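PDB 6VSS: arginase from Medicago truncatula, which hydrolyses L-arginine to urea and L-ornithine, and agmatine to urea and putrescine, as a homohexamer with two manganese ions in each subunit. Local coordinates for residues L295-L301 with E334-K338; D271-P275 with G288-I294; V142-D147 with A169-L174. Residues are numbered along the deposited sequence.

Interaction 1 of 3, residues L295-L301 with E334-K338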
loop_
_atom_site.group_PDB
_atom_site.type_symbol
_atom_site.label_atom_id
_atom_site.label_comp_id
_atom_site.label_asym_id
_atom_site.label_seq_id
_atom_site.Cartn_x
_atom_site.Cartn_y
_atom_site.Cartn_z
ATOM N N LEU B 295 18.828 -9.358 19.234
ATOM C CA LEU B 295 19.737 -8.399 19.923
ATOM C C LEU B 295 20.192 -9.026 21.250
ATOM O O LEU B 295 21.348 -8.868 21.631
ATOM C CB LEU B 295 19.029 -7.055 20.166
ATOM C CG LEU B 295 18.719 -6.238 18.922
ATOM C CD1 LEU B 295 18.138 -4.882 19.246
ATOM C CD2 LEU B 295 19.943 -6.055 18.070
ATOM N N ASN B 296 19.287 -9.680 21.965
ATOM C CA ASN B 296 19.635 -10.372 23.241
ATOM C C ASN B 296 20.769 -11.381 23.001
ATOM O O ASN B 296 21.789 -11.381 23.746
ATOM C CB ASN B 296 18.419 -11.055 23.833
ATOM C CG ASN B 296 17.389 -10.068 24.335
ATOM O OD1 ASN B 296 17.685 -8.894 24.512
ATOM N ND2 ASN B 296 16.177 -10.531 24.573
ATOM N N ILE B 297 20.606 -12.234 22.008
ATOM C CA ILE B 297 21.621 -13.276 21.702
ATOM C C ILE B 297 22.939 -12.596 21.301
ATOM O O ILE B 297 24.039 -13.033 21.730
ATOM C CB ILE B 297 21.065 -14.245 20.647
ATOM C CG1 ILE B 297 19.893 -15.034 21.250
ATOM C CG2 ILE B 297 22.200 -15.120 20.153
ATOM C CD1 ILE B 297 19.041 -15.840 20.292
ATOM N N LEU B 298 22.848 -11.524 20.528
ATOM C CA LEU B 298 24.037 -10.937 19.873
ATOM C C LEU B 298 24.799 -10.110 20.906
ATOM O O LEU B 298 26.063 -10.203 20.972
ATOM C CB LEU B 298 23.529 -10.112 18.687
ATOM C CG LEU B 298 24.563 -9.697 17.668
ATOM C CD1 LEU B 298 25.381 -10.888 17.178
ATOM C CD2 LEU B 298 23.861 -9.006 16.525
ATOM N N GLN B 299 24.044 -9.395 21.739
ATOM C CA GLN B 299 24.577 -8.554 22.825
ATOM C C GLN B 299 25.278 -9.467 23.829
ATOM O O GLN B 299 26.333 -9.095 24.322
ATOM C CB GLN B 299 23.468 -7.653 23.404
ATOM C CG GLN B 299 23.085 -6.537 22.422
ATOM C CD GLN B 299 21.924 -5.646 22.825
ATOM O OE1 GLN B 299 21.194 -5.936 23.778
ATOM N NE2 GLN B 299 21.741 -4.541 22.105
ATOM N N ASN B 300 24.787 -10.669 24.040
ATOM C CA ASN B 300 25.329 -11.594 25.058
ATOM C C ASN B 300 26.449 -12.456 24.461
ATOM O O ASN B 300 27.190 -13.017 25.227
ATOM C CB ASN B 300 24.209 -12.449 25.651
ATOM C CG ASN B 300 23.439 -11.733 26.742
ATOM O OD1 ASN B 300 23.992 -11.442 27.803
ATOM N ND2 ASN B 300 22.172 -11.456 26.512
ATOM N N LEU B 301 26.618 -12.514 23.145
ATOM C CA LEU B 301 27.513 -13.527 22.509
ATOM C C LEU B 301 28.974 -13.250 22.865
ATOM O O LEU B 301 29.381 -12.110 22.747
ATOM C CB LEU B 301 27.365 -13.503 20.989
ATOM C CG LEU B 301 28.357 -14.390 20.241
ATOM C CD1 LEU B 301 27.978 -15.840 20.405
ATOM C CD2 LEU B 301 28.403 -14.030 18.760
ATOM N N GLU B 334 24.163 -3.259 14.772
ATOM C CA GLU B 334 24.428 -3.936 16.031
ATOM C C GLU B 334 25.476 -5.029 15.782
ATOM O O GLU B 334 26.281 -5.263 16.665
ATOM C CB GLU B 334 23.093 -4.371 16.572
ATOM C CG GLU B 334 22.169 -3.199 16.859
ATOM C CD GLU B 334 22.626 -2.289 17.992
ATOM O OE1 GLU B 334 23.189 -2.789 18.987
ATOM O OE2 GLU B 334 22.447 -1.082 17.852
ATOM N N LEU B 335 25.481 -5.677 14.621
ATOM C CA LEU B 335 26.561 -6.635 14.268
ATOM C C LEU B 335 27.895 -5.897 14.214
ATOM O O LEU B 335 28.866 -6.428 14.792
ATOM C CB LEU B 335 26.241 -7.363 12.955
ATOM C CG LEU B 335 27.339 -8.305 12.409
ATOM C CD1 LEU B 335 27.870 -9.223 13.478
ATOM C CD2 LEU B 335 26.791 -9.158 11.264
ATOM N N ALA B 336 27.976 -4.743 13.517
ATOM C CA ALA B 336 29.199 -3.906 13.459
ATOM C C ALA B 336 29.675 -3.532 14.887
ATOM O O ALA B 336 30.866 -3.646 15.148
ATOM C CB ALA B 336 29.014 -2.683 12.598
ATOM N N ALA B 337 28.771 -3.078 15.765
ATOM C CA ALA B 337 29.046 -2.702 17.168
ATOM C C ALA B 337 29.745 -3.861 17.891
ATOM O O ALA B 337 30.638 -3.594 18.725
ATOM C CB ALA B 337 27.768 -2.274 17.868
ATOM N N LYS B 338 29.335 -5.102 17.656
ATOM C CA LYS B 338 29.991 -6.280 18.251
ATOM C C LYS B 338 31.305 -6.623 17.538
ATOM O O LYS B 338 32.242 -7.102 18.201
ATOM C CB LYS B 338 29.043 -7.482 18.194
ATOM C CG LYS B 338 27.918 -7.417 19.219
ATOM C CD LYS B 338 28.399 -7.635 20.649
ATOM C CE LYS B 338 28.772 -9.077 20.920
ATOM N NZ LYS B 338 28.551 -9.394 22.354
#

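Interaction 2 of 3, residues D271-P275 with G288-I294. With MN (manganese (II) ion), chain I.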
loop_
_atom_site.group_PDB
_atom_site.type_symbol
_atom_site.label_atom_id
_atom_site.label_comp_id
_atom_site.label_asym_id
_atom_site.label_seq_id
_atom_site.Cartn_x
_atom_site.Cartn_y
_atom_site.Cartn_z
ATOM N N ASP B 271 14.777 -13.213 7.231
ATOM C CA ASP B 271 13.539 -14.043 7.356
ATOM C C ASP B 271 13.560 -14.852 8.642
ATOM O O ASP B 271 12.464 -15.341 8.927
ATOM C CB ASP B 271 13.158 -14.933 6.175
ATOM C CG ASP B 271 14.023 -16.146 5.922
ATOM O OD1 ASP B 271 14.769 -16.580 6.772
ATOM O OD2 ASP B 271 13.974 -16.585 4.822
ATOM N N SER B 272 14.620 -14.817 9.461
ATOM C CA SER B 272 14.580 -15.271 10.871
ATOM C C SER B 272 13.494 -14.511 11.642
ATOM O O SER B 272 12.822 -15.108 12.489
ATOM C CB SER B 272 15.899 -15.163 11.578
ATOM O OG SER B 272 16.362 -13.825 11.672
ATOM N N LEU B 273 13.285 -13.253 11.317
ATOM C CA LEU B 273 12.309 -12.409 12.048
ATOM C C LEU B 273 10.909 -12.698 11.553
ATOM O O LEU B 273 10.728 -13.064 10.360
ATOM C CB LEU B 273 12.625 -10.945 11.809
ATOM C CG LEU B 273 13.912 -10.449 12.451
ATOM C CD1 LEU B 273 14.345 -9.129 11.826
ATOM C CD2 LEU B 273 13.715 -10.291 13.939
ATOM N N ASP B 274 9.946 -12.557 12.461
ATOM C CA ASP B 274 8.531 -12.709 12.094
ATOM C C ASP B 274 8.257 -11.754 10.929
ATOM O O ASP B 274 8.778 -10.638 10.834
ATOM C CB ASP B 274 7.612 -12.426 13.258
ATOM C CG ASP B 274 6.220 -12.944 12.958
ATOM O OD1 ASP B 274 5.979 -14.151 13.092
ATOM O OD2 ASP B 274 5.380 -12.121 12.593
ATOM N N PRO B 275 7.459 -12.191 9.946
ATOM C CA PRO B 275 7.084 -11.310 8.844
ATOM C C PRO B 275 6.301 -10.056 9.289
ATOM O O PRO B 275 6.299 -9.178 8.555
ATOM C CB PRO B 275 6.153 -12.196 7.978
ATOM C CG PRO B 275 6.539 -13.588 8.308
ATOM C CD PRO B 275 6.976 -13.566 9.754
ATOM N N GLY B 288 7.997 -16.169 13.842
ATOM C CA GLY B 288 9.442 -15.980 13.808
ATOM C C GLY B 288 9.925 -15.261 15.046
ATOM O O GLY B 288 9.115 -14.970 15.928
ATOM N N LEU B 289 11.180 -14.878 15.050
ATOM C CA LEU B 289 11.815 -14.100 16.153
ATOM C C LEU B 289 11.274 -12.662 16.219
ATOM O O LEU B 289 10.881 -12.098 15.176
ATOM C CB LEU B 289 13.311 -14.086 15.934
ATOM C CG LEU B 289 13.960 -15.458 15.955
ATOM C CD1 LEU B 289 15.382 -15.392 15.443
ATOM C CD2 LEU B 289 13.923 -16.031 17.334
ATOM N N LEU B 290 11.311 -12.078 17.393
ATOM C CA LEU B 290 11.140 -10.620 17.516
ATOM C C LEU B 290 12.518 -10.005 17.378
ATOM O O LEU B 290 13.551 -10.700 17.527
ATOM C CB LEU B 290 10.494 -10.236 18.848
ATOM C CG LEU B 290 9.194 -10.958 19.188
ATOM C CD1 LEU B 290 8.771 -10.590 20.614
ATOM C CD2 LEU B 290 8.122 -10.606 18.170
ATOM N N PHE B 291 12.520 -8.737 17.018
ATOM C CA PHE B 291 13.766 -7.996 16.750
ATOM C C PHE B 291 14.737 -8.128 17.947
ATOM O O PHE B 291 15.936 -8.462 17.767
ATOM C CB PHE B 291 13.474 -6.541 16.372
ATOM C CG PHE B 291 14.704 -5.885 15.806
ATOM C CD1 PHE B 291 15.000 -5.967 14.456
ATOM C CD2 PHE B 291 15.625 -5.255 16.631
ATOM C CE1 PHE B 291 16.154 -5.390 13.921
ATOM C CE2 PHE B 291 16.780 -4.680 16.097
ATOM C CZ PHE B 291 17.045 -4.757 14.749
ATOM N N ARG B 292 14.200 -7.926 19.137
ATOM C CA ARG B 292 14.892 -7.943 20.446
ATOM C C ARG B 292 15.413 -9.359 20.742
ATOM O O ARG B 292 16.289 -9.501 21.561
ATOM C CB ARG B 292 13.839 -7.325 21.379
ATOM C CG ARG B 292 14.193 -7.229 22.850
ATOM C CD ARG B 292 15.125 -6.110 23.263
ATOM N NE ARG B 292 14.920 -4.908 22.474
ATOM C CZ ARG B 292 15.868 -3.979 22.221
ATOM N NH1 ARG B 292 17.102 -4.130 22.673
ATOM N NH2 ARG B 292 15.576 -2.920 21.469
ATOM N N ASP B 293 14.891 -10.423 20.149
ATOM C CA ASP B 293 15.476 -11.769 20.421
ATOM C C ASP B 293 16.866 -11.846 19.778
ATOM O O ASP B 293 17.825 -12.280 20.415
ATOM C CB ASP B 293 14.632 -12.905 19.828
ATOM C CG ASP B 293 13.322 -13.193 20.522
ATOM O OD1 ASP B 293 13.341 -13.377 21.726
ATOM O OD2 ASP B 293 12.315 -13.287 19.829
ATOM N N ILE B 294 16.999 -11.399 18.540
ATOM C CA ILE B 294 18.339 -11.384 17.877
ATOM C C ILE B 294 19.304 -10.499 18.710
ATOM O O ILE B 294 20.512 -10.859 18.848
ATOM C CB ILE B 294 18.220 -10.905 16.420
ATOM C CG1 ILE B 294 17.237 -11.794 15.641
ATOM C CG2 ILE B 294 19.588 -10.872 15.754
ATOM C CD1 ILE B 294 17.260 -11.605 14.169
HETATM MN MN MN I . 15.713 -17.936 5.202
HETATM O O HOH W 1 16.961 -19.397 4.203
#

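Interaction 3 of 3, residues V142-D147 with A169-L174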
loop_
_atom_site.group_PDB
_atom_site.type_symbol
_atom_site.label_atom_id
_atom_site.label_comp_id
_atom_site.label_asym_id
_atom_site.label_seq_id
_atom_site.Cartn_x
_atom_site.Cartn_y
_atom_site.Cartn_z
ATOM N N VAL B 142 36.101 -10.931 -0.508
ATOM C CA VAL B 142 36.202 -11.062 0.972
ATOM C C VAL B 142 37.665 -10.982 1.392
ATOM O O VAL B 142 37.943 -10.232 2.308
ATOM C CB VAL B 142 35.512 -12.337 1.502
ATOM C CG1 VAL B 142 35.738 -12.486 2.989
ATOM C CG2 VAL B 142 34.012 -12.354 1.197
ATOM N N LYS B 143 38.564 -11.649 0.664
ATOM C CA LYS B 143 39.998 -11.765 1.034
ATOM C C LYS B 143 40.677 -10.397 0.914
ATOM O O LYS B 143 41.527 -10.081 1.795
ATOM C CB LYS B 143 40.682 -12.834 0.164
ATOM C CG LYS B 143 40.252 -14.259 0.459
ATOM C CD LYS B 143 41.059 -15.345 -0.285
ATOM C CE LYS B 143 40.622 -16.722 0.169
ATOM N NZ LYS B 143 41.328 -17.817 -0.528
ATOM N N LEU B 144 40.301 -9.624 -0.116
ATOM C CA LEU B 144 40.802 -8.255 -0.344
ATOM C C LEU B 144 40.416 -7.368 0.856
ATOM O O LEU B 144 41.289 -6.593 1.254
ATOM C CB LEU B 144 40.323 -7.708 -1.703
ATOM C CG LEU B 144 40.947 -8.382 -2.943
ATOM C CD1 LEU B 144 40.204 -8.052 -4.225
ATOM C CD2 LEU B 144 42.429 -7.998 -3.116
ATOM N N VAL B 145 39.236 -7.530 1.479
ATOM C CA VAL B 145 38.879 -6.734 2.706
ATOM C C VAL B 145 39.721 -7.231 3.897
ATOM O O VAL B 145 40.316 -6.431 4.647
ATOM C CB VAL B 145 37.365 -6.788 3.008
ATOM C CG1 VAL B 145 37.003 -6.044 4.280
ATOM C CG2 VAL B 145 36.558 -6.267 1.852
ATOM N N MET B 146 39.851 -8.535 4.018
ATOM C CA MET B 146 40.511 -9.162 5.183
ATOM C C MET B 146 41.990 -8.805 5.158
ATOM O O MET B 146 42.556 -8.672 6.269
ATOM C CB MET B 146 40.354 -10.680 5.162
ATOM C CG MET B 146 38.936 -11.101 5.367
ATOM S SD MET B 146 38.769 -12.881 5.555
ATOM C CE MET B 146 39.434 -13.014 7.215
ATOM N N ASP B 147 42.556 -8.647 3.963
ATOM C CA ASP B 147 43.999 -8.360 3.810
ATOM C C ASP B 147 44.294 -6.955 4.304
ATOM O O ASP B 147 45.490 -6.700 4.559
ATOM C CB ASP B 147 44.489 -8.375 2.357
ATOM C CG ASP B 147 44.819 -9.757 1.842
ATOM O OD1 ASP B 147 44.915 -10.698 2.672
ATOM O OD2 ASP B 147 44.884 -9.892 0.607
ATOM N N ALA B 169 36.097 -18.176 2.248
ATOM C CA ALA B 169 37.138 -17.137 2.121
ATOM C C ALA B 169 37.652 -16.775 3.516
ATOM O O ALA B 169 38.898 -16.667 3.667
ATOM C CB ALA B 169 36.568 -15.953 1.427
ATOM N N VAL B 170 36.756 -16.626 4.499
ATOM C CA VAL B 170 37.178 -16.301 5.886
ATOM C C VAL B 170 38.080 -17.417 6.440
ATOM O O VAL B 170 39.156 -17.122 6.960
ATOM C CB VAL B 170 35.981 -16.066 6.800
ATOM C CG1 VAL B 170 36.463 -15.937 8.216
ATOM C CG2 VAL B 170 35.178 -14.828 6.385
ATOM N N SER B 171 37.631 -18.653 6.328
ATOM C CA SER B 171 38.284 -19.879 6.834
ATOM C C SER B 171 39.627 -20.085 6.152
ATOM O O SER B 171 40.567 -20.518 6.837
ATOM C CB SER B 171 37.424 -21.083 6.602
ATOM O OG SER B 171 38.050 -22.264 7.107
ATOM N N GLU B 172 39.672 -19.902 4.841
ATOM C CA GLU B 172 40.891 -20.167 4.051
ATOM C C GLU B 172 41.887 -19.074 4.422
ATOM O O GLU B 172 43.059 -19.409 4.655
ATOM C CB GLU B 172 40.610 -20.146 2.556
ATOM C CG GLU B 172 39.979 -21.390 2.016
ATOM C CD GLU B 172 39.564 -21.241 0.569
ATOM O OE1 GLU B 172 39.619 -20.119 0.045
ATOM O OE2 GLU B 172 39.196 -22.257 -0.041
ATOM N N LYS B 173 41.430 -17.820 4.527
ATOM C CA LYS B 173 42.357 -16.734 4.905
ATOM C C LYS B 173 42.798 -16.913 6.366
ATOM O O LYS B 173 43.969 -16.629 6.639
ATOM C CB LYS B 173 41.802 -15.340 4.626
ATOM C CG LYS B 173 42.726 -14.212 5.111
ATOM C CD LYS B 173 43.197 -13.250 4.044
ATOM C CE LYS B 173 44.310 -13.843 3.220
ATOM N NZ LYS B 173 44.285 -13.342 1.829
ATOM N N LEU B 174 41.940 -17.352 7.296
ATOM C CA LEU B 174 42.368 -17.435 8.721
ATOM C C LEU B 174 43.255 -18.661 8.899
ATOM O O LEU B 174 44.019 -18.670 9.863
ATOM C CB LEU B 174 41.175 -17.445 9.673
ATOM C CG LEU B 174 40.424 -16.116 9.773
ATOM C CD1 LEU B 174 39.417 -16.111 10.912
ATOM C CD2 LEU B 174 41.386 -14.972 9.948
#

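Interaction 1 of 3, residues L295-L301 with E334-K338
The aliphatic part of K338 lies against L298, with K338 CG 4.3 Å from L298 CG, and K338 CE comes within 2.9 Å of L298 O. From there the lysine curls round the C-terminal end of helix 291-300. K338 NZ donates hydrogen bonds to Q299 O (3.0 Å) and L301 O (2.9 Å). Q299 O is among the last carbonyls of the helix, where its dipole is negative, whereas L301 O belongs to the first residue to leave helical geometry; the ammonium group thus spans the helix end and the turn after it. The two segments run nearly in the same direction, their axes 13° apart and no closer than 10.2 Å. This side-by-side course belongs to the α/β/α sandwich of the arginase fold: helix 291-300 leads into strand 305-311, and helix 323-339 follows that strand, both helices packing over the parallel sheet. I297 and L301 settle on L181 of strand 178-183, while L335 and A336 rest on L154 of strand 151-157. Because the axes are well separated, side chains must fill the gap. L298 points across it, bringing L298 CD2 to 4.2 Å from L335 N. One turn earlier, L295 CD2 packs on E334 CG at 3.8 Å. The carboxylate of E334 is held by the loop that contains E102, OE2 accepting a hydrogen bond from the backbone N of E102. Q299 turns its amide to the same place, where NE2 makes a weak hydrogen bond to E102 OE1; Q299 also packs on R243 of a second subunit.

Interaction 2 of 3, residues D271-P275 with G288-I294
G288 sits where no side chain would fit: a CB there would lie 2.6 Å from D274 N, and G288 CA is 3.7 Å from S272 O. The tight approach lets L289 form a single β bridge with L273. L289 N donates to S272 O (3.1 Å) and D274 N to L289 O (2.9 Å), so L289 bonds to both neighbours of L273, the pattern of a parallel bridge. D274 OD1 adds a third link, accepting from G288 N at 3.0 Å; D274 OD2 is hydrogen-bonded to S276 OG. Beyond the bridge helix 291-300 begins, L290 N being bound by D293 OD2 at 2.9 Å. L273 fills the space beneath its first turn, with L273 CD2 3.8 Å from I294 CD1 and CD1 4.2 Å from F291 CD1, while V327 of helix 323-339 packs on L273 and F291. S272 OG is hydrogen-bonded to D269 O, tying the bridge to strand 264-269. One residue before S272, D271 chelates manganese through OD1 (2.3 Å) and OD2 (2.2 Å), alongside water 1, D184, H186 and D269. D269 and D271 form the DxD motif at the strand's C-terminal end, a signature of the binuclear manganese site of arginases.

Interaction 3 of 3, residues V142-D147 with A169-L174
A169 opens the segment, midway along helix 163-174, at the closest CA approach, its CA 6.2 Å from that of K143. Its small side chain allows V142 to come in close, with V142 CB 3.8 Å from A169 CB, and K143 CG lies 4.2 Å from the same methyl. V170 continues the apolar side: its CG2 is 4.2 Å from V142 CG1 and equally far from M146 SD, while its CA is 3.8 Å from that sulfur. S171 faces away, its OG bound to G176 O just past the helix. At E172 the contact becomes polar, OE1 taking a hydrogen bond from K143 NZ at 2.9 Å in a salt bridge that the lysine, extended from CB outward, reaches from the first helix. K173, on the same helix as E172, reverses the charges, its NZ forming a salt bridge with D147 OD1 at 2.8 Å, while its CD lies on M146 CB at 4.0 Å. L174 ends the segment with CD2 3.9 Å from M146 CE. M146 is thus a knob in a hole made by A169, V170, K173 and L174. The short axes cross at -47° and approach to 9.7 Å. V142 and M146 rest on P153 of strand 151-157, and V170 and L174 on V306 of strand 305-311. Helix 131-146, strand 151-157 and helix 163-174 follow one another in the chain, so this is the packing of successive helices on one face of the eight-stranded parallel sheet, order 2-1-3-8-7-4-5-6, in the three-layer α/β/α sandwich of the arginase fold.

From the N terminus, interaction 3 comes first, closing a loop of 21 residues around strand 151-157. Interaction 2 then closes a shorter, 12-residue excursion without helix or strand, between the end of strand 264-269 and helix 291-300. That helix passes directly into interaction 1, which closes 32 residues containing strand 305-311. The three loops follow in series; none nests or crosses. Interactions 1 and 2 share helix 291-300, their centres about 14 Å apart, so it joins the manganese-binding loop at its start to helix 323-339 at its end. Interactions 2 and 3 lie on opposite sides of the chain's centre, about 29 Å between centres, with strands of one sheet linking them.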